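Local coordinates for phosphotriesterase family protein (Listeria monocytogenes serotype 4b str. H7858, PDB 3PNZ) that probably hydrolyses phosphorylated sugar lactones at a zinc site in an amidohydrolase-fold barrel, at residues Pro183-Thr188 with Tyr210-Met216; Gly191-Leu195 with Tyr224-Val228; Asp38-Asp43 with Thr273-Tyr279; Asp51-Phe55 with Pro286-Tyr290. All blocks are in the same frame, centred on the assembly; numbering follows the deposited sequence.

Contact 1 (Pro183-Thr188 with Tyr210-Met216); sequences PIHSHT and YLSIGHM
Neighbouring parallel strands 184-186 and 211-213 have axes 4.7 Å apart and directions 19° apart. Both are extended, pairing Ile184 with Leu211, His185 with Ser212 and Ser186 with Ile213. Tyr210 O accepts from Ile184 N (2.9 Å). Leu211, a t,p rotamer, lays CD1 3.8 Å from Ile184 CG2 on the sheet face turned to helix 194-203. Ser212 N donates to Ile184 O (2.8 Å), and Ser186 N donates to Ser212 O (3.0 Å). On the other face His185 ND1 donates to Ser212 OG (2.8 Å). A water joins Ser212 OG (2.7 Å) to Ile184 O (3.0 Å). Ile213 (m,t) sets CG2 3.6 Å from Thr188 CG2. Gly214 N donates to Ser186 O (2.8 Å), and Thr188 OG1 to Gly214 O (2.7 Å). A CB on Gly214 would clash with Ser186 O. His215 has positive phi (66°); its CA-to-CB bond points toward residues 183-188, with CD2 3.2 Å from Thr188 O. His215 NE2 lies 3.2 Å from His187 ND1, because both atoms bind the same zinc. Asp238 OD1 bonds His215 ND1, and Glu189 OE1 bonds His187 NE2. Met216 CE lies 3.7 Å from Thr188 OG1. Metal-binding histidines just past the C-terminal ends of adjacent parallel strands, the strands joined by a beta-alpha-beta crossover through helix 194-203, are the hallmark of the amidohydrolase TIM barrel.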
# COMPACT_ATOMS: atom_id res chain seq x y z
N PRO A 183 6.98 -7.79 5.38
CA PRO A 183 6.48 -7.92 4.01
C PRO A 183 6.91 -6.69 3.21
O PRO A 183 7.13 -5.64 3.81
CB PRO A 183 4.96 -7.91 4.17
CG PRO A 183 4.69 -8.10 5.59
CD PRO A 183 5.89 -7.65 6.36
N ILE A 184 7.00 -6.84 1.89
CA ILE A 184 7.47 -5.76 1.01
C ILE A 184 6.33 -5.37 0.08
O ILE A 184 5.61 -6.23 -0.43
CB ILE A 184 8.68 -6.22 0.16
CG1 ILE A 184 9.82 -6.72 1.06
CG2 ILE A 184 9.18 -5.08 -0.72
CD1 ILE A 184 10.82 -7.61 0.32
N HIS A 185 6.18 -4.06 -0.14
CA HIS A 185 5.17 -3.55 -1.07
C HIS A 185 5.87 -2.65 -2.06
O HIS A 185 6.82 -1.96 -1.70
CB HIS A 185 4.11 -2.76 -0.30
CG HIS A 185 2.97 -2.29 -1.16
ND1 HIS A 185 2.11 -3.17 -1.79
CD2 HIS A 185 2.52 -1.05 -1.45
CE1 HIS A 185 1.20 -2.48 -2.46
NE2 HIS A 185 1.42 -1.19 -2.27
N SER A 186 5.43 -2.65 -3.31
CA SER A 186 6.00 -1.71 -4.27
C SER A 186 4.93 -0.83 -4.91
O SER A 186 3.78 -1.23 -5.06
CB SER A 186 6.80 -2.44 -5.35
OG SER A 186 5.96 -3.11 -6.27
N HIS A 187 5.33 0.39 -5.25
CA HIS A 187 4.53 1.24 -6.11
C HIS A 187 5.03 1.03 -7.53
O HIS A 187 6.22 1.11 -7.78
CB HIS A 187 4.71 2.70 -5.72
CG HIS A 187 4.23 3.66 -6.76
ND1 HIS A 187 2.98 4.23 -6.71
CD2 HIS A 187 4.83 4.15 -7.87
CE1 HIS A 187 2.82 5.04 -7.75
NE2 HIS A 187 3.93 5.01 -8.47
N THR A 188 4.12 0.73 -8.46
CA THR A 188 4.45 0.81 -9.87
C THR A 188 3.70 2.00 -10.44
O THR A 188 2.53 2.23 -10.11
CB THR A 188 4.09 -0.47 -10.67
OG1 THR A 188 2.68 -0.70 -10.64
CG2 THR A 188 4.85 -1.69 -10.13
N TYR A 210 7.20 -12.70 -1.04
CA TYR A 210 7.24 -11.72 0.06
C TYR A 210 6.86 -10.32 -0.40
O TYR A 210 6.88 -9.37 0.39
CB TYR A 210 8.64 -11.65 0.67
CG TYR A 210 9.13 -12.91 1.37
CD1 TYR A 210 8.30 -14.01 1.55
CD2 TYR A 210 10.43 -12.98 1.85
CE1 TYR A 210 8.78 -15.17 2.19
CE2 TYR A 210 10.91 -14.12 2.49
CZ TYR A 210 10.08 -15.21 2.65
OH TYR A 210 10.56 -16.34 3.29
N LEU A 211 6.55 -10.19 -1.69
CA LEU A 211 6.28 -8.89 -2.29
C LEU A 211 4.81 -8.77 -2.71
O LEU A 211 4.26 -9.72 -3.26
CB LEU A 211 7.15 -8.72 -3.53
CG LEU A 211 6.87 -7.51 -4.44
CD1 LEU A 211 7.29 -6.21 -3.76
CD2 LEU A 211 7.61 -7.68 -5.77
N SER A 212 4.18 -7.63 -2.44
CA SER A 212 2.93 -7.29 -3.12
C SER A 212 3.20 -6.10 -4.02
O SER A 212 3.85 -5.14 -3.62
CB SER A 212 1.79 -6.97 -2.15
OG SER A 212 2.16 -5.94 -1.25
N ILE A 213 2.72 -6.19 -5.25
CA ILE A 213 2.99 -5.16 -6.24
C ILE A 213 1.76 -4.29 -6.42
O ILE A 213 0.69 -4.76 -6.83
CB ILE A 213 3.43 -5.79 -7.56
CG1 ILE A 213 4.66 -6.67 -7.34
CG2 ILE A 213 3.68 -4.70 -8.64
CD1 ILE A 213 5.08 -7.43 -8.56
N GLY A 214 1.90 -3.01 -6.09
CA GLY A 214 0.79 -2.07 -6.17
C GLY A 214 0.46 -1.65 -7.59
O GLY A 214 1.31 -1.69 -8.48
N HIS A 215 -0.81 -1.27 -7.79
CA HIS A 215 -1.29 -0.65 -9.02
C HIS A 215 -1.27 -1.55 -10.26
O HIS A 215 -1.15 -1.07 -11.38
CB HIS A 215 -0.57 0.69 -9.27
CG HIS A 215 -0.44 1.52 -8.04
ND1 HIS A 215 -1.48 1.69 -7.14
CD2 HIS A 215 0.62 2.18 -7.52
CE1 HIS A 215 -1.07 2.44 -6.13
NE2 HIS A 215 0.20 2.76 -6.34
N MET A 216 -1.40 -2.86 -10.07
CA MET A 216 -1.46 -3.77 -11.21
C MET A 216 -2.69 -3.53 -12.10
O MET A 216 -2.69 -3.86 -13.29
CB MET A 216 -1.38 -5.23 -10.74
CG MET A 216 -0.00 -5.64 -10.25
SD MET A 216 1.20 -5.84 -11.58
CE MET A 216 1.88 -4.18 -11.71
O HOH W 1 3.10 -6.32 1.25

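Contact 2 (Gly191-Leu195 with Tyr224-Val228); sequences GTMAL and YHKQV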
# COMPACT_ATOMS: atom_id res chain seq x y z
N GLY A 191 1.36 0.92 -13.35
CA GLY A 191 1.50 -0.52 -13.48
C GLY A 191 2.69 -0.99 -14.29
O GLY A 191 2.72 -2.14 -14.75
N THR A 192 3.68 -0.12 -14.47
CA THR A 192 4.88 -0.48 -15.22
C THR A 192 6.05 -0.92 -14.34
O THR A 192 6.12 -0.61 -13.15
CB THR A 192 5.36 0.69 -16.11
OG1 THR A 192 5.82 1.76 -15.28
CG2 THR A 192 4.22 1.19 -17.00
N MET A 193 6.96 -1.67 -14.96
CA MET A 193 8.27 -2.01 -14.40
C MET A 193 8.26 -3.13 -13.37
O MET A 193 9.26 -3.37 -12.70
CB MET A 193 8.98 -0.77 -13.83
CG MET A 193 9.13 0.38 -14.84
SD MET A 193 9.87 -0.14 -16.42
CE MET A 193 11.58 -0.35 -15.94
N ALA A 194 7.14 -3.85 -13.26
CA ALA A 194 7.10 -4.94 -12.28
C ALA A 194 8.20 -5.98 -12.50
O ALA A 194 8.84 -6.43 -11.55
CB ALA A 194 5.73 -5.61 -12.26
N LEU A 195 8.42 -6.37 -13.75
CA LEU A 195 9.41 -7.40 -14.02
C LEU A 195 10.83 -6.93 -13.72
O LEU A 195 11.68 -7.72 -13.29
CB LEU A 195 9.30 -7.90 -15.46
CG LEU A 195 7.95 -8.54 -15.80
CD1 LEU A 195 7.91 -8.86 -17.29
CD2 LEU A 195 7.70 -9.78 -14.95
N TYR A 224 1.31 -9.95 -19.36
CA TYR A 224 2.11 -9.31 -18.33
C TYR A 224 1.67 -9.74 -16.93
O TYR A 224 2.50 -10.11 -16.10
CB TYR A 224 1.99 -7.79 -18.49
CG TYR A 224 2.63 -6.93 -17.43
CD1 TYR A 224 4.01 -6.94 -17.22
CD2 TYR A 224 1.86 -6.03 -16.68
CE1 TYR A 224 4.61 -6.10 -16.27
CE2 TYR A 224 2.45 -5.19 -15.74
CZ TYR A 224 3.81 -5.23 -15.54
OH TYR A 224 4.36 -4.36 -14.62
N HIS A 225 0.37 -9.72 -16.67
CA HIS A 225 -0.12 -10.14 -15.35
C HIS A 225 0.30 -11.57 -15.02
O HIS A 225 0.72 -11.86 -13.90
CB HIS A 225 -1.64 -9.99 -15.26
CG HIS A 225 -2.08 -8.60 -14.97
ND1 HIS A 225 -3.41 -8.25 -14.90
CD2 HIS A 225 -1.38 -7.47 -14.72
CE1 HIS A 225 -3.51 -6.96 -14.60
NE2 HIS A 225 -2.29 -6.47 -14.49
N LYS A 226 0.20 -12.46 -16.01
CA LYS A 226 0.61 -13.85 -15.81
C LYS A 226 2.12 -13.99 -15.58
O LYS A 226 2.56 -14.81 -14.76
CB LYS A 226 0.16 -14.72 -16.99
CG LYS A 226 0.58 -16.19 -16.88
CD LYS A 226 -0.27 -17.08 -17.78
CE LYS A 226 0.07 -18.55 -17.56
NZ LYS A 226 -0.72 -19.44 -18.46
N GLN A 227 2.91 -13.20 -16.30
CA GLN A 227 4.36 -13.17 -16.05
C GLN A 227 4.65 -12.80 -14.61
O GLN A 227 5.49 -13.41 -13.95
CB GLN A 227 5.05 -12.15 -16.96
CG GLN A 227 5.24 -12.55 -18.41
CD GLN A 227 5.88 -11.41 -19.19
OE1 GLN A 227 5.31 -10.32 -19.30
NE2 GLN A 227 7.08 -11.64 -19.72
N VAL A 228 3.97 -11.77 -14.11
CA VAL A 228 4.17 -11.34 -12.74
C VAL A 228 3.69 -12.41 -11.77
O VAL A 228 4.39 -12.77 -10.82
CB VAL A 228 3.47 -10.00 -12.45
CG1 VAL A 228 3.55 -9.65 -10.98
CG2 VAL A 228 4.10 -8.90 -13.28
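On the outer layer of the barrel, helix 222-229 packs against the loop and first turn that begin helix 194-203. The contact is small, burying 280 Å² over both sides, and Tyr224 is its centre. Its t rotamer carries the ring across to the loop in front of the other helix. There Tyr224 OH donates to Gly191 O at 2.8 Å. Tyr224 OH also accepts from Ala194 N at 3.1 Å. Met193 is at the N-cap position, so Ala194 N belongs to the first turn of the helix. The carbonyl of Gly191 also accepts a bond from Asn219. Apolar contacts fill the space beside the hydroxyl. Ala194 CB lies 3.8 Å from Tyr224 CZ and 3.8 Å from Val228 CG2. Leu195, an m,t rotamer, brings CG to 4.2 Å from Tyr224 CE1 and CD2 to 4.1 Å from Val228 CG2. Leu195 CD1 is 3.6 Å from Gln227 OE1. Val228 also rests on Met235 of strand 234-237, which places the contact against the barrel wall. One tyrosine hydroxyl thus serves as both donor and acceptor, tying the loop carbonyl and the first-turn amide of one helix to the side of the next.

Contact 3 (Asp38-Asp43 with Thr273-Tyr279); sequences DDLLLD and TARKTYY. With PO4 (phosphate ion), chain L.
One lysine ammonium meets two backbone carbonyls and two carboxylates of one loop: Lys276 NZ donates to Asp38 O (2.9 Å), Asp38 OD2 (3.1 Å) and Leu41 O (2.7 Å), and weakly to Asp43 OD1 (3.3 Å). The m,t,t,p rotamer of Lys276 brings NZ there. This salt-bridge network joins two TIM-barrel loops, one after strand 267-269, the other before helix 45-57. Residues 38-40 make a 3-10 turn, with Leu41 N bonded to Asp38 O. Residues 276-278 have helical phi/psi without the regular bonds, with Tyr278 N bonded to Arg275 O (2.9 Å). Nearest CA pairs are Asp39-Lys276 (5.1 Å) and Leu40-Arg275 (4.8 Å). Asp39 O accepts from Lys276 N (2.9 Å). The t rotamer of Asp39 reaches Thr277 and Arg275: OD1 accepts from Thr277 N (2.9 Å), and OD2 from Thr277 OG1 (2.7 Å) and, as a salt bridge, Arg275 NH1 (3.0 Å). Leu40 CD2 lies over one face of that guanidinium. Leu42 (m,t) sets CD1 3.6 Å from Tyr279 CE1. A phosphate ion, probably from the crystallisation liquor, is bound by Lys242, Lys244 and Tyr245. Arg275 NE donates to PO4 O1 at 3.0 Å, and Tyr278 OH to PO4 O3 at 2.6 Å.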
# COMPACT_ATOMS: atom_id res chain seq x y z
N ASP A 38 -4.54 20.86 -3.31
CA ASP A 38 -5.27 20.60 -2.07
C ASP A 38 -6.03 19.28 -2.03
O ASP A 38 -6.21 18.70 -0.96
CB ASP A 38 -6.24 21.75 -1.77
CG ASP A 38 -6.80 21.68 -0.37
OD1 ASP A 38 -6.04 21.97 0.58
OD2 ASP A 38 -7.99 21.33 -0.21
N ASP A 39 -6.50 18.81 -3.18
CA ASP A 39 -7.29 17.59 -3.21
C ASP A 39 -6.47 16.36 -2.78
O ASP A 39 -7.04 15.35 -2.37
CB ASP A 39 -7.88 17.36 -4.61
CG ASP A 39 -8.97 16.30 -4.62
OD1 ASP A 39 -9.72 16.18 -3.63
OD2 ASP A 39 -9.10 15.60 -5.65
N LEU A 40 -5.15 16.47 -2.87
CA LEU A 40 -4.28 15.35 -2.50
C LEU A 40 -3.79 15.45 -1.06
O LEU A 40 -2.90 14.71 -0.64
CB LEU A 40 -3.09 15.27 -3.45
CG LEU A 40 -3.43 14.70 -4.83
CD1 LEU A 40 -2.34 15.07 -5.83
CD2 LEU A 40 -3.62 13.18 -4.75
N LEU A 41 -4.37 16.37 -0.30
CA LEU A 41 -4.06 16.48 1.12
C LEU A 41 -5.23 15.96 1.95
O LEU A 41 -6.30 16.57 1.99
CB LEU A 41 -3.73 17.92 1.50
CG LEU A 41 -2.80 18.69 0.56
CD1 LEU A 41 -2.57 20.11 1.09
CD2 LEU A 41 -1.47 17.97 0.36
N LEU A 42 -5.03 14.82 2.61
CA LEU A 42 -6.04 14.31 3.52
C LEU A 42 -5.72 14.87 4.90
O LEU A 42 -5.05 14.22 5.70
CB LEU A 42 -6.04 12.78 3.54
CG LEU A 42 -6.44 12.12 2.21
CD1 LEU A 42 -6.36 10.60 2.29
CD2 LEU A 42 -7.85 12.56 1.82
N ASP A 43 -6.18 16.08 5.16
CA ASP A 43 -5.64 16.88 6.26
C ASP A 43 -6.64 17.17 7.37
O ASP A 43 -6.45 18.13 8.12
CB ASP A 43 -5.07 18.18 5.70
CG ASP A 43 -6.10 18.98 4.93
OD1 ASP A 43 -7.28 18.56 4.85
OD2 ASP A 43 -5.74 20.06 4.40
N THR A 273 -7.32 5.27 -1.73
CA THR A 273 -8.17 6.45 -1.55
C THR A 273 -7.33 7.64 -1.08
O THR A 273 -7.13 7.85 0.11
CB THR A 273 -9.29 6.13 -0.54
OG1 THR A 273 -9.82 4.83 -0.83
CG2 THR A 273 -10.41 7.14 -0.63
N ALA A 274 -6.85 8.42 -2.04
CA ALA A 274 -5.80 9.39 -1.74
C ALA A 274 -6.24 10.84 -1.88
O ALA A 274 -5.43 11.74 -1.74
CB ALA A 274 -4.58 9.12 -2.61
N ARG A 275 -7.52 11.05 -2.17
CA ARG A 275 -8.03 12.39 -2.46
C ARG A 275 -9.24 12.77 -1.61
O ARG A 275 -10.05 11.91 -1.27
CB ARG A 275 -8.43 12.48 -3.94
CG ARG A 275 -7.27 12.53 -4.90
CD ARG A 275 -7.77 12.55 -6.35
NE ARG A 275 -6.67 12.63 -7.30
CZ ARG A 275 -6.18 13.77 -7.76
NH1 ARG A 275 -6.68 14.93 -7.33
NH2 ARG A 275 -5.17 13.77 -8.62
N LYS A 276 -9.37 14.06 -1.32
CA LYS A 276 -10.57 14.56 -0.66
C LYS A 276 -11.81 14.15 -1.45
O LYS A 276 -12.81 13.73 -0.88
CB LYS A 276 -10.52 16.09 -0.52
CG LYS A 276 -9.58 16.62 0.56
CD LYS A 276 -9.81 18.12 0.78
CE LYS A 276 -9.01 18.67 1.96
NZ LYS A 276 -7.58 18.90 1.63
N THR A 277 -11.72 14.27 -2.78
CA THR A 277 -12.84 13.95 -3.65
C THR A 277 -13.14 12.46 -3.71
O THR A 277 -14.15 12.05 -4.29
CB THR A 277 -12.62 14.47 -5.08
OG1 THR A 277 -11.35 14.03 -5.56
CG2 THR A 277 -12.67 16.01 -5.11
N TYR A 278 -12.28 11.64 -3.10
CA TYR A 278 -12.51 10.21 -3.03
C TYR A 278 -13.15 9.80 -1.70
O TYR A 278 -13.83 8.78 -1.62
CB TYR A 278 -11.20 9.45 -3.18
CG TYR A 278 -10.59 9.44 -4.56
CD1 TYR A 278 -11.26 9.95 -5.67
CD2 TYR A 278 -9.31 8.91 -4.76
CE1 TYR A 278 -10.68 9.93 -6.94
CE2 TYR A 278 -8.72 8.89 -6.01
CZ TYR A 278 -9.41 9.39 -7.10
OH TYR A 278 -8.83 9.37 -8.35
N TYR A 279 -12.91 10.60 -0.66
CA TYR A 279 -13.50 10.34 0.65
C TYR A 279 -14.94 10.82 0.69
O TYR A 279 -15.27 11.90 0.20
CB TYR A 279 -12.68 11.04 1.74
CG TYR A 279 -11.64 10.15 2.37
CD1 TYR A 279 -10.48 9.78 1.68
CD2 TYR A 279 -11.81 9.67 3.66
CE1 TYR A 279 -9.52 8.95 2.27
CE2 TYR A 279 -10.87 8.86 4.26
CZ TYR A 279 -9.73 8.50 3.57
OH TYR A 279 -8.81 7.68 4.19
P PO4 L . -5.25 9.06 -8.31
O1 PO4 L . -5.60 10.39 -8.91
O2 PO4 L . -4.74 9.28 -6.91
O3 PO4 L . -6.48 8.18 -8.24
O4 PO4 L . -4.17 8.37 -9.12
O HOH W 2 -2.90 12.07 -1.14

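Contact 4 (Asp51-Phe55 with Pro286-Tyr290); sequences DVQDF and PGLEY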
# COMPACT_ATOMS: atom_id res chain seq x y z
N ASP A 51 -14.94 8.20 7.48
CA ASP A 51 -14.86 7.15 6.46
C ASP A 51 -14.38 5.82 7.06
O ASP A 51 -14.93 4.76 6.75
CB ASP A 51 -13.94 7.56 5.31
CG ASP A 51 -14.67 8.38 4.24
OD1 ASP A 51 -14.89 7.86 3.12
OD2 ASP A 51 -15.01 9.55 4.53
N VAL A 52 -13.35 5.87 7.89
CA VAL A 52 -12.87 4.65 8.53
C VAL A 52 -13.98 4.01 9.37
O VAL A 52 -14.14 2.79 9.40
CB VAL A 52 -11.61 4.92 9.39
CG1 VAL A 52 -11.18 3.66 10.14
CG2 VAL A 52 -10.48 5.43 8.51
N GLN A 53 -14.78 4.85 10.03
CA GLN A 53 -15.92 4.35 10.79
C GLN A 53 -16.97 3.67 9.89
O GLN A 53 -17.57 2.67 10.28
CB GLN A 53 -16.55 5.46 11.63
CG GLN A 53 -17.62 4.97 12.62
CD GLN A 53 -17.04 4.06 13.69
OE1 GLN A 53 -16.15 4.45 14.45
NE2 GLN A 53 -17.53 2.83 13.75
N ASP A 54 -17.19 4.21 8.69
CA ASP A 54 -18.08 3.55 7.74
C ASP A 54 -17.59 2.14 7.44
O ASP A 54 -18.37 1.19 7.37
CB ASP A 54 -18.17 4.34 6.44
CG ASP A 54 -18.97 5.62 6.58
OD1 ASP A 54 -19.82 5.71 7.49
OD2 ASP A 54 -18.75 6.54 5.76
N PHE A 55 -16.28 2.02 7.22
CA PHE A 55 -15.64 0.73 6.95
C PHE A 55 -15.90 -0.21 8.12
O PHE A 55 -16.35 -1.34 7.94
CB PHE A 55 -14.14 0.97 6.74
CG PHE A 55 -13.32 -0.28 6.50
CD1 PHE A 55 -13.50 -1.04 5.34
CD2 PHE A 55 -12.32 -0.64 7.39
CE1 PHE A 55 -12.71 -2.17 5.11
CE2 PHE A 55 -11.53 -1.76 7.16
CZ PHE A 55 -11.73 -2.53 6.02
N PRO A 286 -16.75 8.23 -3.32
CA PRO A 286 -17.23 6.87 -3.01
C PRO A 286 -16.87 6.44 -1.59
O PRO A 286 -17.63 5.70 -0.97
CB PRO A 286 -16.50 6.01 -4.04
CG PRO A 286 -16.21 6.96 -5.18
CD PRO A 286 -15.90 8.26 -4.52
N GLY A 287 -15.73 6.92 -1.09
CA GLY A 287 -15.36 6.71 0.30
C GLY A 287 -14.84 5.32 0.61
O GLY A 287 -14.85 4.43 -0.24
N LEU A 288 -14.40 5.13 1.85
CA LEU A 288 -13.96 3.81 2.30
C LEU A 288 -15.12 2.82 2.40
O LEU A 288 -14.91 1.62 2.54
CB LEU A 288 -13.20 3.90 3.63
CG LEU A 288 -11.89 4.71 3.60
CD1 LEU A 288 -11.22 4.78 4.98
CD2 LEU A 288 -10.90 4.16 2.56
N GLU A 289 -16.36 3.30 2.30
CA GLU A 289 -17.50 2.40 2.30
C GLU A 289 -17.63 1.67 0.97
O GLU A 289 -18.18 0.58 0.91
CB GLU A 289 -18.80 3.16 2.57
CG GLU A 289 -19.21 4.08 1.43
CD GLU A 289 -20.60 4.68 1.60
OE1 GLU A 289 -21.13 5.23 0.61
OE2 GLU A 289 -21.16 4.60 2.72
N TYR A 290 -17.13 2.29 -0.09
CA TYR A 290 -17.46 1.83 -1.44
C TYR A 290 -17.20 0.35 -1.70
O TYR A 290 -18.08 -0.37 -2.16
CB TYR A 290 -16.79 2.67 -2.52
CG TYR A 290 -17.20 2.21 -3.90
CD1 TYR A 290 -18.42 2.60 -4.44
CD2 TYR A 290 -16.40 1.37 -4.65
CE1 TYR A 290 -18.82 2.18 -5.70
CE2 TYR A 290 -16.79 0.93 -5.91
CZ TYR A 290 -17.99 1.34 -6.43
OH TYR A 290 -18.39 0.90 -7.67
O HOH W 3 -17.08 5.94 3.36
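Helix 45-57 of the TIM barrel packs here against the chain entering helix 289-305. Leu288 provides the main apolar contact. Its CA-to-CB bond points toward residues 51-55, and the m,t rotamer places CD1 3.7 Å from Val52 CG2 and 3.9 Å from Asp51 CB. Val52 is a t rotamer. Its CB points away from residues 286-290, yet CG2 still reaches Leu288. Phe55, also t, has its CA-to-CB bond sideways, with CB 4.4 Å from Leu288 CB; the ring meets Tyr20. Asp51, an m rotamer, presents OD1 to Leu288 N at 3.1 Å, and its carboxylate also binds the backbone of Lys280 and His281. Gly287 has positive phi (76°), and a CB there would clash with Asp51 OD1. Asp54 (m) and Glu289 (p) bring like charges near each other, Asp54 OD2 to Glu289 OE2 4.3 Å. Each has its own partner, His281 for Asp54 and Lys280 for Glu289. One water bridges the two segments: it donates to Asp51 OD1 (2.9 Å) and Asp54 OD2 (3.0 Å) and accepts from Glu289 N (2.9 Å).

In the fold
The centre of contact 1, which holds two zinc ligands, is about 7 Å from the centre of the chain. Contact 2 packs outside it, with centres about 11 Å apart. Met216 O and His225 NE2 (2.9 Å) probably share a hydrogen bond, and Ile213 CD1 meets Val228 CG1 at 3.6 Å. Contacts 3 and 4 form a second pair, centres about 13 Å apart. Tyr278 O lies 2.7 Å from Gly287 N, a probable hydrogen bond, and Thr273 OG1 packs 3.6 Å from Leu288 CD2. Contact 3 lies near the metal site: the side chain of Ala274 is about 6 Å from a zinc, and Thr273 follows the zinc ligand Asp272. Contacts 2 and 4 are farthest apart, centres about 30 Å.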